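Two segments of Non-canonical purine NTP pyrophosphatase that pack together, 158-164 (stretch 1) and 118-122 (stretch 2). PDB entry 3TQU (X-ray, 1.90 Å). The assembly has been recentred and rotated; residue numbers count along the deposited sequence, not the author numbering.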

# COMPACT_ATOMS: atom_id res chain seq x y z
N GLY A 158 -16.28 0.73 -19.29
CA GLY A 158 -14.86 0.65 -19.55
C GLY A 158 -14.46 -0.63 -20.27
O GLY A 158 -15.07 -1.01 -21.27
N TYR A 159 -13.43 -1.29 -19.75
CA TYR A 159 -12.86 -2.47 -20.40
C TYR A 159 -13.63 -3.75 -20.12
O TYR A 159 -13.23 -4.83 -20.56
CB TYR A 159 -11.40 -2.65 -19.98
CG TYR A 159 -10.49 -1.50 -20.38
CD1 TYR A 159 -10.11 -1.32 -21.70
CD2 TYR A 159 -10.00 -0.62 -19.43
CE1 TYR A 159 -9.27 -0.27 -22.07
CE2 TYR A 159 -9.16 0.43 -19.79
CZ TYR A 159 -8.80 0.60 -21.11
OH TYR A 159 -7.97 1.64 -21.46
N ASP A 160 -14.74 -3.64 -19.39
CA ASP A 160 -15.54 -4.81 -19.03
C ASP A 160 -15.84 -5.77 -20.19
O ASP A 160 -15.76 -6.99 -20.03
CB ASP A 160 -16.83 -4.40 -18.32
CG ASP A 160 -16.60 -3.98 -16.89
OD1 ASP A 160 -15.49 -4.21 -16.37
OD2 ASP A 160 -17.54 -3.43 -16.27
N PRO A 161 -16.19 -5.23 -21.37
CA PRO A 161 -16.53 -6.09 -22.51
C PRO A 161 -15.39 -6.99 -23.01
O PRO A 161 -15.68 -8.00 -23.65
CB PRO A 161 -16.93 -5.09 -23.61
CG PRO A 161 -17.38 -3.88 -22.86
CD PRO A 161 -16.47 -3.81 -21.66
N ILE A 162 -14.14 -6.65 -22.73
CA ILE A 162 -13.02 -7.49 -23.17
C ILE A 162 -12.29 -8.19 -22.03
O ILE A 162 -11.26 -8.82 -22.24
CB ILE A 162 -11.99 -6.72 -24.03
CG1 ILE A 162 -11.42 -5.52 -23.26
CG2 ILE A 162 -12.60 -6.29 -25.36
CD1 ILE A 162 -10.30 -4.80 -23.99
N PHE A 163 -12.83 -8.09 -20.82
CA PHE A 163 -12.21 -8.77 -19.69
C PHE A 163 -12.87 -10.12 -19.43
O PHE A 163 -13.87 -10.22 -18.73
CB PHE A 163 -12.26 -7.91 -18.43
CG PHE A 163 -11.45 -8.46 -17.30
CD1 PHE A 163 -10.08 -8.28 -17.26
CD2 PHE A 163 -12.05 -9.18 -16.28
CE1 PHE A 163 -9.32 -8.79 -16.23
CE2 PHE A 163 -11.30 -9.69 -15.23
CZ PHE A 163 -9.93 -9.49 -15.21
N TYR A 164 -12.30 -11.16 -20.03
CA TYR A 164 -12.82 -12.52 -19.89
C TYR A 164 -12.52 -13.07 -18.50
O TYR A 164 -11.38 -13.04 -18.04
CB TYR A 164 -12.22 -13.43 -20.96
CG TYR A 164 -12.70 -14.86 -20.92
CD1 TYR A 164 -11.89 -15.87 -20.41
CD2 TYR A 164 -13.96 -15.21 -21.38
CE1 TYR A 164 -12.32 -17.19 -20.37
CE2 TYR A 164 -14.41 -16.52 -21.34
CZ TYR A 164 -13.58 -17.50 -20.83
OH TYR A 164 -14.01 -18.81 -20.79
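Stretch 2 118-122: SASFH

What backbone shapes meet here? Stretch 2 is extended throughout, a strand from Ser-118 to His-122. Stretch 1 is compact: a loop leads into a 3-10 segment at residues 160-162, held by hydrogen bonds from Ile-162 N to Tyr-159 O (3.0 Å) and from Phe-163 N to Asp-160 O (3.2 Å), before a strand begins at Phe-163. The two chains run in broadly opposing senses, obliquely to each other.

How close do the two backbones come? Their nearest CA atoms, those of Phe-163 and Ala-119, are 7.9 Å apart, and no hydrogen bond crosses between the stretches. Side chains make most of the contact, although the Phe-163 ring also meets the strand's backbone, with its CE1 4.0 Å from Ala-119 O; 247 Å² is buried in all, both sides summed.

Which side chains fill it? Ala-119 and Phe-121 point toward stretch 1, whereas Ser-120 between them points away, the alternation expected of a strand. Phe-121 CE2 lies over one face of the Phe-163 ring, 3.5 Å from Phe-163 CG. The ring centroids are 4.6 Å apart and the planes meet obliquely at 49°.

What surrounds this aromatic pair? Phe-121 also reaches the turn, with its CZ 4.1 Å from Tyr-159 CB and its CE2 3.9 Å from Asp-160 OD1. The Phe-163 ring also meets the residues before Phe-121: its CE1 is 4.4 Å from Ala-119 CB, and its ring edge meets Ser-120, CE1 to CA, at 4.2 Å.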

# COMPACT_ATOMS: atom_id res chain seq x y z
N SER A 118 -3.08 -12.69 -20.63
CA SER A 118 -3.32 -12.52 -19.19
C SER A 118 -3.47 -11.06 -18.81
O SER A 118 -2.76 -10.20 -19.34
CB SER A 118 -2.19 -13.16 -18.38
OG SER A 118 -2.17 -14.56 -18.56
N ALA A 119 -4.39 -10.79 -17.89
CA ALA A 119 -4.64 -9.43 -17.44
C ALA A 119 -5.26 -9.45 -16.05
O ALA A 119 -5.74 -10.48 -15.59
CB ALA A 119 -5.55 -8.70 -18.42
N SER A 120 -5.23 -8.30 -15.38
CA SER A 120 -5.81 -8.18 -14.06
C SER A 120 -6.41 -6.80 -13.86
O SER A 120 -5.86 -5.80 -14.35
CB SER A 120 -4.76 -8.44 -12.98
OG SER A 120 -4.13 -9.69 -13.17
N PHE A 121 -7.54 -6.74 -13.17
CA PHE A 121 -8.09 -5.48 -12.68
C PHE A 121 -7.58 -5.27 -11.26
O PHE A 121 -7.53 -6.23 -10.48
CB PHE A 121 -9.61 -5.53 -12.64
CG PHE A 121 -10.28 -5.02 -13.89
CD1 PHE A 121 -10.06 -3.72 -14.32
CD2 PHE A 121 -11.15 -5.82 -14.60
CE1 PHE A 121 -10.68 -3.25 -15.47
CE2 PHE A 121 -11.78 -5.35 -15.74
CZ PHE A 121 -11.54 -4.06 -16.17
N HIS A 122 -7.22 -4.04 -10.93
CA HIS A 122 -6.74 -3.71 -9.59
C HIS A 122 -7.57 -2.60 -8.99
O HIS A 122 -7.91 -1.63 -9.67
CB HIS A 122 -5.28 -3.28 -9.62
CG HIS A 122 -4.34 -4.35 -10.07
ND1 HIS A 122 -3.59 -5.11 -9.20
CD2 HIS A 122 -4.02 -4.80 -11.31
CE1 HIS A 122 -2.86 -5.97 -9.88
NE2 HIS A 122 -3.10 -5.80 -11.16